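HTH-type dhaKLM operon transcriptional activator DhaS (Lactococcus lactis, PDB 2IU5) activates transcription of the dhaKLM operon in complex with DhaQ when dihydroxyacetone is present, binding as a homodimer to an inverted repeat at the promoter. Local coordinates at residues I12-I17 with A43-Q48; A21-M26 with S62-N67; N84-L89 with E119-K124; R91-D94 with F99-K102. The protein carries 1 engineered substitution. One frame throughout, in Å; residues are numbered along the deposited sequence.

Contacts 1 and 2 lie in the TetR-type DNA-binding region and share helix 13-28; contacts 3 and 4 lie in the C-terminal region and share helix 82-95. Contact 1 is a small methyl cluster at the surface, whereas the other three are buried. Chemistry follows position: contact 2 is almost wholly apolar, contact 3 flanks leucines with a buried salt bridge, and contact 4 joins two tyrosines through their hydroxyls. Contacts 2 and 4, with centres 11 Å apart, touch across the boundary between the two regions, where Met-26 packs on Phe-99 and the Met-26 carbonyl probably accepts a hydrogen bond from Lys-102. Contacts 1 and 3, with centres 28 Å apart, do not meet.

Contact 1 (I12-I17 with A43-Q48); sequences IITQKI and AKIRRQ
Ile-45 reaches from the segment 43-48 to Ile-17 and Thr-14 on the first turns of helix 13-28, and its side chain can be followed outward. CB already points at the helix. CG1 stands anti to the carbonyl carbon (chi1 -60°), and the extended second torsion then carries CD1 straight on to the partner helix. That terminal methyl does the touching: it lies 3.6 Å from Ile-17 CG2 and, more loosely, 4.0 Å from Thr-14 CG2. Ile-45 itself lies in the helix-turn-helix predicted to bind DNA, which it ties to helix 13-28: helix 36-43 ends in a Schellman motif, with Lys-44 at positive phi, and Ile-45 opens the stretch beyond. A branched aliphatic chain suits this spot, being stiff enough to hold one methyl against two neighbours of helix 13-28. Thr-14 offers its methyl rather than its hydroxyl to Ile-45, and its side chain also touches Tyr-53. Ile-17 CG2, anti to its own backbone nitrogen, serves two partners, for it also meets Ala-43 CB at 4.0 Å. Ala-43 is small enough to let the backbones close in here, its CA standing 6.2 Å from Ile-17 CA.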
# COMPACT_ATOMS: atom_id res chain seq x y z
N ILE A 12 -6.76 -32.59 -7.42
CA ILE A 12 -7.29 -31.91 -6.23
C ILE A 12 -8.81 -31.85 -6.14
O ILE A 12 -9.34 -30.91 -5.57
CB ILE A 12 -6.65 -30.51 -6.04
CG1 ILE A 12 -6.79 -29.68 -7.30
CG2 ILE A 12 -5.17 -30.65 -5.69
CD1 ILE A 12 -6.48 -28.20 -7.07
N ILE A 13 -9.49 -32.84 -6.70
CA ILE A 13 -10.94 -32.82 -6.86
C ILE A 13 -11.60 -32.65 -5.48
O ILE A 13 -12.43 -31.76 -5.28
CB ILE A 13 -11.42 -34.13 -7.52
CG1 ILE A 13 -10.93 -34.22 -8.96
CG2 ILE A 13 -12.93 -34.29 -7.38
CD1 ILE A 13 -11.08 -35.62 -9.56
N THR A 14 -11.23 -33.50 -4.53
CA THR A 14 -11.92 -33.48 -3.25
C THR A 14 -11.60 -32.22 -2.47
O THR A 14 -12.48 -31.62 -1.86
CB THR A 14 -11.57 -34.73 -2.40
OG1 THR A 14 -11.94 -35.91 -3.12
CG2 THR A 14 -12.32 -34.69 -1.07
N GLN A 15 -10.34 -31.80 -2.50
CA GLN A 15 -9.96 -30.55 -1.86
C GLN A 15 -10.80 -29.38 -2.36
O GLN A 15 -11.23 -28.54 -1.57
CB GLN A 15 -8.47 -30.23 -2.05
CG GLN A 15 -7.55 -31.25 -1.39
CD GLN A 15 -7.13 -32.38 -2.32
OE1 GLN A 15 -7.91 -32.88 -3.13
NE2 GLN A 15 -5.87 -32.79 -2.22
N LYS A 16 -11.03 -29.34 -3.68
CA LYS A 16 -11.78 -28.24 -4.26
C LYS A 16 -13.22 -28.24 -3.79
O LYS A 16 -13.80 -27.17 -3.57
CB LYS A 16 -11.66 -28.23 -5.79
CG LYS A 16 -10.32 -27.71 -6.23
CD LYS A 16 -10.17 -27.66 -7.75
CE LYS A 16 -9.60 -26.28 -8.10
NZ LYS A 16 -9.75 -25.87 -9.53
N ILE A 17 -13.80 -29.43 -3.64
CA ILE A 17 -15.17 -29.56 -3.14
C ILE A 17 -15.27 -29.08 -1.70
O ILE A 17 -16.19 -28.33 -1.33
CB ILE A 17 -15.66 -31.00 -3.31
CG1 ILE A 17 -15.76 -31.37 -4.79
CG2 ILE A 17 -17.00 -31.22 -2.61
CD1 ILE A 17 -16.00 -32.85 -4.97
N ALA A 43 -20.45 -30.13 1.99
CA ALA A 43 -19.76 -30.75 0.86
C ALA A 43 -20.40 -32.07 0.42
O ALA A 43 -20.13 -32.56 -0.69
CB ALA A 43 -18.29 -30.99 1.20
N LYS A 44 -21.22 -32.64 1.29
CA LYS A 44 -21.80 -33.97 1.08
C LYS A 44 -20.72 -35.04 0.91
O LYS A 44 -20.78 -35.87 0.00
CB LYS A 44 -22.70 -33.97 -0.16
CG LYS A 44 -23.98 -33.18 0.03
CD LYS A 44 -24.72 -33.72 1.23
CE LYS A 44 -26.20 -33.37 1.19
NZ LYS A 44 -26.90 -34.17 2.24
N ILE A 45 -19.74 -35.00 1.80
CA ILE A 45 -18.69 -36.00 1.87
C ILE A 45 -18.57 -36.44 3.32
O ILE A 45 -18.71 -35.63 4.25
CB ILE A 45 -17.35 -35.41 1.37
CG1 ILE A 45 -17.47 -34.92 -0.07
CG2 ILE A 45 -16.24 -36.43 1.51
CD1 ILE A 45 -16.28 -34.09 -0.51
N ARG A 46 -18.30 -37.72 3.53
CA ARG A 46 -18.16 -38.28 4.87
C ARG A 46 -17.12 -37.49 5.67
O ARG A 46 -16.05 -37.18 5.14
CB ARG A 46 -17.71 -39.74 4.77
CG ARG A 46 -18.79 -40.67 4.24
CD ARG A 46 -18.48 -42.13 4.56
NE ARG A 46 -17.89 -42.84 3.42
CZ ARG A 46 -18.38 -42.83 2.18
NH1 ARG A 46 -19.49 -42.14 1.91
NH2 ARG A 46 -17.77 -43.51 1.21
N ARG A 47 -17.44 -37.16 6.92
CA ARG A 47 -16.61 -36.24 7.68
C ARG A 47 -15.14 -36.64 7.74
O ARG A 47 -14.25 -35.80 7.56
CB ARG A 47 -17.14 -36.10 9.10
CG ARG A 47 -16.39 -35.11 9.96
CD ARG A 47 -17.03 -35.06 11.33
NE ARG A 47 -16.36 -34.09 12.17
CZ ARG A 47 -15.25 -34.33 12.87
NH1 ARG A 47 -14.67 -35.52 12.84
NH2 ARG A 47 -14.73 -33.35 13.61
N GLN A 48 -14.88 -37.92 8.00
CA GLN A 48 -13.51 -38.36 8.23
C GLN A 48 -12.61 -38.08 7.02
O GLN A 48 -11.39 -37.93 7.14
CB GLN A 48 -13.50 -39.84 8.58
CG GLN A 48 -12.15 -40.35 9.06
CD GLN A 48 -11.64 -39.61 10.28
OE1 GLN A 48 -12.41 -39.29 11.19
NE2 GLN A 48 -10.33 -39.34 10.31

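Contact 2 (A21-M26 with S62-N67); sequences AFKDLM and SWIFEN
Apolar packing of Ile-64 against Phe-22 and Lys-23 joins helix 57-73 to helix 13-28 in the buried heart of the TetR-type DNA-binding domain. In this family the helix at 13-28 packs on the helix-turn-helix, and 57-73 leads on into the body of the protein; the contact is one of the places where these two helices meet. Ile-64 divides its two branches between its partners. CG2, anti to the backbone nitrogen, lies 4.2 Å from Lys-23 CD, while CG1 carries CD1 on toward Phe-22. A beta-branched residue suits the place because one short side chain can fill two directions at once. Lys-23 belongs at the margin: its CD methylene lies alongside the isoleucine's CG2, and its ammonium continues to a salt bridge with Asp-68, so the long chain is apolar along its length and charged at its end. Phe-22 is wholly apolar and more enclosed, with Phe-99, Ile-39 and Tyr-31 also touching it. Its CG lies anti to the backbone nitrogen (chi1 -175°), which sends the ring out between the helices. One face is covered from within its own helix by Met-26, whose CG sits 3.8 Å above the ring plane, displaced toward the rim. The isoleucine, in contrast, comes to the ring's edge, near its plane, where Ile-64 CD1 approaches Phe-22 CD2 to 3.5 Å.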
# COMPACT_ATOMS: atom_id res chain seq x y z
N ALA A 21 -17.29 -25.71 -0.30
CA ALA A 21 -18.20 -25.79 0.84
C ALA A 21 -17.87 -24.75 1.92
O ALA A 21 -18.76 -24.04 2.41
CB ALA A 21 -18.19 -27.19 1.41
N PHE A 22 -16.59 -24.68 2.29
CA PHE A 22 -16.16 -23.70 3.29
C PHE A 22 -16.45 -22.28 2.84
O PHE A 22 -16.98 -21.46 3.60
CB PHE A 22 -14.70 -23.89 3.56
CG PHE A 22 -14.18 -23.01 4.65
CD1 PHE A 22 -14.71 -23.06 5.92
CD2 PHE A 22 -13.13 -22.13 4.39
CE1 PHE A 22 -14.22 -22.26 6.95
CE2 PHE A 22 -12.63 -21.32 5.42
CZ PHE A 22 -13.19 -21.39 6.70
N LYS A 23 -16.10 -21.98 1.59
CA LYS A 23 -16.30 -20.61 1.06
C LYS A 23 -17.79 -20.27 1.09
O LYS A 23 -18.18 -19.14 1.43
CB LYS A 23 -15.68 -20.44 -0.32
CG LYS A 23 -14.17 -20.35 -0.23
CD LYS A 23 -13.51 -19.98 -1.56
CE LYS A 23 -13.34 -21.20 -2.43
NZ LYS A 23 -12.79 -20.81 -3.78
N ASP A 24 -18.64 -21.23 0.74
CA ASP A 24 -20.09 -21.06 0.83
C ASP A 24 -20.56 -20.76 2.26
O ASP A 24 -21.35 -19.83 2.47
CB ASP A 24 -20.81 -22.27 0.26
CG ASP A 24 -20.70 -22.37 -1.28
OD1 ASP A 24 -20.19 -21.42 -1.92
OD2 ASP A 24 -21.12 -23.41 -1.83
N LEU A 25 -20.09 -21.52 3.24
CA LEU A 25 -20.48 -21.26 4.63
C LEU A 25 -19.97 -19.91 5.13
O LEU A 25 -20.64 -19.25 5.93
CB LEU A 25 -19.98 -22.41 5.51
CG LEU A 25 -20.70 -23.73 5.23
CD1 LEU A 25 -19.86 -24.91 5.66
CD2 LEU A 25 -22.07 -23.80 5.90
N MET A 26 -18.79 -19.49 4.66
CA MET A 26 -18.22 -18.18 5.08
C MET A 26 -19.01 -16.99 4.56
O MET A 26 -18.86 -15.87 5.02
CB MET A 26 -16.76 -18.06 4.63
CG MET A 26 -15.79 -18.93 5.40
SD MET A 26 -15.38 -18.17 6.98
CE MET A 26 -14.09 -17.00 6.54
N SER A 62 -5.42 -21.76 4.56
CA SER A 62 -4.11 -21.58 3.95
C SER A 62 -4.14 -22.14 2.54
O SER A 62 -3.63 -21.52 1.58
CB SER A 62 -3.06 -22.31 4.79
OG SER A 62 -2.85 -21.60 6.00
N TRP A 63 -4.76 -23.31 2.38
CA TRP A 63 -4.83 -23.96 1.09
C TRP A 63 -5.65 -23.12 0.11
O TRP A 63 -5.27 -22.94 -1.06
CB TRP A 63 -5.39 -25.40 1.21
CG TRP A 63 -5.29 -26.10 -0.11
CD1 TRP A 63 -4.19 -26.73 -0.61
CD2 TRP A 63 -6.31 -26.23 -1.10
NE1 TRP A 63 -4.45 -27.25 -1.84
CE2 TRP A 63 -5.75 -26.96 -2.18
CE3 TRP A 63 -7.64 -25.81 -1.20
CZ2 TRP A 63 -6.47 -27.28 -3.33
CZ3 TRP A 63 -8.35 -26.12 -2.35
CH2 TRP A 63 -7.76 -26.85 -3.40
N ILE A 64 -6.78 -22.60 0.58
CA ILE A 64 -7.63 -21.77 -0.26
C ILE A 64 -6.84 -20.55 -0.76
O ILE A 64 -6.90 -20.22 -1.95
CB ILE A 64 -8.87 -21.33 0.51
CG1 ILE A 64 -9.85 -22.50 0.57
CG2 ILE A 64 -9.55 -20.15 -0.15
CD1 ILE A 64 -10.89 -22.31 1.68
N PHE A 65 -6.10 -19.90 0.13
CA PHE A 65 -5.37 -18.69 -0.25
C PHE A 65 -4.34 -19.06 -1.32
O PHE A 65 -4.19 -18.37 -2.34
CB PHE A 65 -4.64 -18.12 0.97
CG PHE A 65 -5.55 -17.67 2.09
CD1 PHE A 65 -6.86 -17.29 1.87
CD2 PHE A 65 -5.05 -17.64 3.38
CE1 PHE A 65 -7.67 -16.88 2.93
CE2 PHE A 65 -5.85 -17.24 4.43
CZ PHE A 65 -7.14 -16.87 4.21
N GLU A 66 -3.61 -20.15 -1.11
CA GLU A 66 -2.53 -20.49 -2.04
C GLU A 66 -3.10 -20.92 -3.38
O GLU A 66 -2.61 -20.52 -4.44
CB GLU A 66 -1.71 -21.63 -1.47
CG GLU A 66 -0.85 -21.26 -0.30
CD GLU A 66 -0.15 -22.48 0.28
OE1 GLU A 66 -0.62 -23.63 0.09
OE2 GLU A 66 0.88 -22.26 0.94
N ASN A 67 -4.13 -21.74 -3.34
CA ASN A 67 -4.68 -22.31 -4.56
C ASN A 67 -5.42 -21.26 -5.38
O ASN A 67 -5.26 -21.19 -6.59
CB ASN A 67 -5.69 -23.39 -4.20
CG ASN A 67 -6.42 -23.92 -5.42
OD1 ASN A 67 -5.91 -24.81 -6.10
ND2 ASN A 67 -7.61 -23.38 -5.70

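Contact 3 (N84-L89 with E119-K124); sequences NELLLL and ENLLDK
Lys-124 and Glu-85 form a buried salt bridge between helices 110-132 and 82-95. Lys-124 NZ donates at 3.0 Å to Glu-85 OE1, which accepts through its syn lone pair, on the side of the other oxygen, and a weak second bond runs from NZ to Glu-85 OE2 at 3.1 Å, so the ammonium nearly straddles the carboxylate. Each group has a further partner: Asp-128 forms a salt bridge with Lys-124 NZ, and Asn-76 donates to Glu-85 OE2. The lysine leaves its helix with CG anti to the backbone nitrogen and then bends at chi2 (62°) and again at chi4, bringing its chain alongside the carboxylate; its CG comes within 3.4 Å of Glu-85 OE1. Were Glu-85 replaced by an alanine, Lys-124 would probably keep Asp-128 as an anionic mate, but Asn-76 would lose this acceptor and a gap would open between the helices. Beside the ion pair the contact turns apolar. Leu-121 CD2 meets Leu-86 CD1 at 3.8 Å, the two side chains crossing at about a right angle, and Leu-89 CD2 lies further off, 4.3 Å from the same methyl. Leucines are long enough to meet between helices whose short-segment axes pass 11.2 Å apart in a nearly antiparallel pair (158°). Leu-86 and Leu-89 also pack on Trp-118, extending the hydrophobic core of this all-helical C-terminal domain. Pairing of opposite charges, with the Asn-76 hydrogen bond, probably offsets part of the cost of burying them, and the lysine, set between Glu-85 and Asp-128, probably stays protonated.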
# COMPACT_ATOMS: atom_id res chain seq x y z
N ASN A 84 -6.99 -10.25 -18.67
CA ASN A 84 -8.07 -11.19 -18.32
C ASN A 84 -7.91 -11.68 -16.89
O ASN A 84 -8.88 -11.82 -16.14
CB ASN A 84 -8.08 -12.36 -19.32
CG ASN A 84 -8.47 -11.93 -20.72
OD1 ASN A 84 -9.22 -10.96 -20.86
ND2 ASN A 84 -7.98 -12.62 -21.76
N GLU A 85 -6.68 -11.95 -16.47
CA GLU A 85 -6.46 -12.41 -15.11
C GLU A 85 -6.84 -11.38 -14.06
O GLU A 85 -7.45 -11.71 -13.02
CB GLU A 85 -5.00 -12.85 -14.94
CG GLU A 85 -4.78 -14.10 -15.76
CD GLU A 85 -3.45 -14.14 -16.48
OE1 GLU A 85 -2.57 -13.31 -16.15
OE2 GLU A 85 -3.31 -14.99 -17.38
N LEU A 86 -6.48 -10.13 -14.30
CA LEU A 86 -6.88 -9.07 -13.40
C LEU A 86 -8.40 -9.00 -13.27
O LEU A 86 -8.91 -8.89 -12.15
CB LEU A 86 -6.30 -7.73 -13.86
CG LEU A 86 -6.85 -6.54 -13.09
CD1 LEU A 86 -6.48 -6.62 -11.59
CD2 LEU A 86 -6.27 -5.27 -13.75
N LEU A 87 -9.12 -9.05 -14.38
CA LEU A 87 -10.59 -9.04 -14.33
C LEU A 87 -11.10 -10.20 -13.49
O LEU A 87 -11.94 -10.01 -12.60
CB LEU A 87 -11.20 -9.08 -15.73
CG LEU A 87 -12.73 -9.17 -15.74
CD1 LEU A 87 -13.32 -7.94 -15.05
CD2 LEU A 87 -13.19 -9.29 -17.20
N LEU A 88 -10.61 -11.40 -13.75
CA LEU A 88 -11.09 -12.55 -12.97
C LEU A 88 -10.73 -12.47 -11.49
O LEU A 88 -11.52 -12.88 -10.63
CB LEU A 88 -10.65 -13.86 -13.61
CG LEU A 88 -11.25 -14.01 -15.02
CD1 LEU A 88 -10.95 -15.37 -15.60
CD2 LEU A 88 -12.77 -13.73 -15.05
N LEU A 89 -9.57 -11.94 -11.18
CA LEU A 89 -9.22 -11.70 -9.78
C LEU A 89 -10.17 -10.70 -9.10
O LEU A 89 -10.66 -10.94 -7.98
CB LEU A 89 -7.77 -11.24 -9.73
CG LEU A 89 -7.19 -11.03 -8.36
CD1 LEU A 89 -7.29 -12.29 -7.52
CD2 LEU A 89 -5.74 -10.55 -8.46
N GLU A 119 1.89 -8.50 -6.04
CA GLU A 119 3.22 -8.51 -6.62
C GLU A 119 3.36 -9.61 -7.68
O GLU A 119 4.03 -9.40 -8.70
CB GLU A 119 4.30 -8.57 -5.55
CG GLU A 119 4.33 -7.28 -4.72
CD GLU A 119 5.36 -7.28 -3.63
OE1 GLU A 119 5.89 -8.36 -3.27
OE2 GLU A 119 5.63 -6.16 -3.13
N ASN A 120 2.73 -10.75 -7.42
CA ASN A 120 2.85 -11.87 -8.35
C ASN A 120 2.10 -11.45 -9.63
O ASN A 120 2.58 -11.73 -10.73
CB ASN A 120 2.23 -13.13 -7.73
CG ASN A 120 3.15 -13.77 -6.69
OD1 ASN A 120 4.31 -13.39 -6.54
ND2 ASN A 120 2.62 -14.74 -5.96
N LEU A 121 0.96 -10.79 -9.47
CA LEU A 121 0.22 -10.31 -10.64
C LEU A 121 1.09 -9.33 -11.44
O LEU A 121 1.21 -9.46 -12.66
CB LEU A 121 -1.11 -9.67 -10.22
CG LEU A 121 -1.87 -9.11 -11.43
CD1 LEU A 121 -2.16 -10.12 -12.54
CD2 LEU A 121 -3.10 -8.33 -11.04
N LEU A 122 1.72 -8.36 -10.77
CA LEU A 122 2.59 -7.43 -11.52
C LEU A 122 3.75 -8.13 -12.23
O LEU A 122 4.12 -7.76 -13.34
CB LEU A 122 3.08 -6.27 -10.66
CG LEU A 122 2.22 -5.01 -10.70
CD1 LEU A 122 2.35 -4.32 -12.05
CD2 LEU A 122 0.77 -5.30 -10.34
N ASP A 123 4.32 -9.15 -11.60
CA ASP A 123 5.39 -9.93 -12.22
C ASP A 123 4.85 -10.52 -13.52
O ASP A 123 5.55 -10.51 -14.52
CB ASP A 123 5.91 -10.99 -11.24
CG ASP A 123 6.81 -10.39 -10.16
OD1 ASP A 123 7.19 -9.20 -10.29
OD2 ASP A 123 7.14 -11.10 -9.19
N LYS A 124 3.61 -11.02 -13.46
CA LYS A 124 2.92 -11.58 -14.64
C LYS A 124 2.66 -10.53 -15.73
O LYS A 124 2.83 -10.81 -16.93
CB LYS A 124 1.59 -12.21 -14.19
CG LYS A 124 0.73 -12.83 -15.30
CD LYS A 124 1.46 -13.96 -15.96
CE LYS A 124 0.47 -14.98 -16.54
NZ LYS A 124 -0.24 -14.37 -17.69

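Contact 4 (R91-D94 with F99-K102); sequences RYLD and FYQK
Tyr-100 meets Tyr-92 across this contact, and Phe-99, just before it in sequence, covers one face of the Tyr-100 ring, with Phe-99 CD2 standing 3.4 Å above the ring centre. A phenylalanine fits here because it is buried and has no polar group to satisfy: it packs on Phe-22 and Met-26 of helix 13-28 and on Phe-65 of helix 57-73. Tyr-100 itself has CG anti to the carbonyl carbon (chi1 -75°), which directs the ring at helix 82-95, where Tyr-100 OH donates to Tyr-92 OH at 2.6 Å. Each hydroxyl lies at the edge of the other ring, in its plane, although the rings themselves are inclined at 61°. Tyr-92 OH is also hydrogen-bonded to Asp-68, so the buried phenol of Tyr-100 heads a short polar chain that runs through Tyr-92 to Asp-68, itself salt-bridged to Lys-23. A phenylalanine in place of Tyr-100 would probably keep the ring packing but leave Tyr-92 OH without its donor. The helices joined, 82-95 and 97-106, follow each other almost directly and turn sharply at their junction; helix 97-106 packs on helices 13-28 and 57-73 of the TetR-type DNA-binding region, so the pair joins that region to the C-terminal helices. Nearer the backbone along the Tyr-100 ring the contact is apolar: Tyr-100 CE2 lies 3.5 Å from Tyr-92 CE2, and Tyr-100 CD2 meets the Leu-93 methyl CD2 at 4.0 Å. Next, Gln-101 turns to the carbonyl of Ile-161, and Lys-102, suitably long, sends NZ to the carbonyls of Met-26 and Asn-29.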
# COMPACT_ATOMS: atom_id res chain seq x y z
N ARG A 91 -13.26 -10.00 -9.96
CA ARG A 91 -14.52 -10.70 -9.84
C ARG A 91 -14.52 -11.70 -8.69
O ARG A 91 -15.51 -11.82 -7.98
CB ARG A 91 -14.85 -11.42 -11.14
CG ARG A 91 -15.40 -10.48 -12.17
CD ARG A 91 -16.02 -11.20 -13.36
NE ARG A 91 -16.42 -10.17 -14.31
CZ ARG A 91 -16.64 -10.41 -15.59
NH1 ARG A 91 -16.50 -11.65 -16.06
NH2 ARG A 91 -17.00 -9.43 -16.39
N TYR A 92 -13.43 -12.43 -8.52
CA TYR A 92 -13.31 -13.41 -7.45
C TYR A 92 -13.40 -12.70 -6.11
O TYR A 92 -14.09 -13.17 -5.19
CB TYR A 92 -11.96 -14.11 -7.59
CG TYR A 92 -11.54 -14.91 -6.36
CD1 TYR A 92 -12.03 -16.20 -6.14
CD2 TYR A 92 -10.64 -14.37 -5.45
CE1 TYR A 92 -11.63 -16.92 -5.01
CE2 TYR A 92 -10.23 -15.08 -4.33
CZ TYR A 92 -10.73 -16.35 -4.13
OH TYR A 92 -10.30 -17.01 -3.00
N LEU A 93 -12.71 -11.57 -5.98
CA LEU A 93 -12.72 -10.85 -4.70
C LEU A 93 -14.10 -10.27 -4.43
O LEU A 93 -14.55 -10.25 -3.28
CB LEU A 93 -11.66 -9.74 -4.66
CG LEU A 93 -10.25 -10.34 -4.74
CD1 LEU A 93 -9.27 -9.20 -4.94
CD2 LEU A 93 -9.90 -11.10 -3.47
N ASP A 94 -14.80 -9.81 -5.47
CA ASP A 94 -16.18 -9.34 -5.27
C ASP A 94 -17.14 -10.46 -4.82
O ASP A 94 -17.94 -10.28 -3.90
CB ASP A 94 -16.72 -8.74 -6.58
CG ASP A 94 -16.31 -7.31 -6.79
OD1 ASP A 94 -15.83 -6.66 -5.83
OD2 ASP A 94 -16.46 -6.82 -7.95
N PHE A 99 -16.17 -13.26 2.69
CA PHE A 99 -15.10 -14.16 3.11
C PHE A 99 -13.85 -13.34 3.40
O PHE A 99 -13.25 -13.49 4.48
CB PHE A 99 -14.85 -15.15 1.97
CG PHE A 99 -13.73 -16.15 2.17
CD1 PHE A 99 -13.93 -17.34 2.85
CD2 PHE A 99 -12.47 -15.89 1.67
CE1 PHE A 99 -12.89 -18.25 3.02
CE2 PHE A 99 -11.43 -16.79 1.84
CZ PHE A 99 -11.64 -17.97 2.52
N TYR A 100 -13.45 -12.48 2.45
CA TYR A 100 -12.20 -11.74 2.62
C TYR A 100 -12.30 -10.65 3.68
O TYR A 100 -11.33 -10.39 4.40
CB TYR A 100 -11.55 -11.28 1.30
CG TYR A 100 -10.92 -12.48 0.66
CD1 TYR A 100 -9.72 -13.00 1.17
CD2 TYR A 100 -11.50 -13.11 -0.42
CE1 TYR A 100 -9.12 -14.11 0.63
CE2 TYR A 100 -10.89 -14.25 -0.99
CZ TYR A 100 -9.70 -14.73 -0.45
OH TYR A 100 -9.08 -15.83 -0.98
N GLN A 101 -13.45 -9.98 3.79
CA GLN A 101 -13.66 -9.08 4.92
C GLN A 101 -13.39 -9.81 6.24
O GLN A 101 -12.72 -9.27 7.14
CB GLN A 101 -15.12 -8.61 4.99
CG GLN A 101 -15.54 -7.66 3.92
CD GLN A 101 -16.97 -7.22 4.12
OE1 GLN A 101 -17.73 -7.82 4.89
NE2 GLN A 101 -17.36 -6.15 3.42
N LYS A 102 -13.92 -11.03 6.35
CA LYS A 102 -13.68 -11.82 7.55
C LYS A 102 -12.24 -12.16 7.78
O LYS A 102 -11.76 -12.12 8.91
CB LYS A 102 -14.57 -13.05 7.58
CG LYS A 102 -16.02 -12.69 7.76
CD LYS A 102 -16.92 -13.91 7.60
CE LYS A 102 -18.36 -13.48 7.77
NZ LYS A 102 -19.36 -14.52 7.37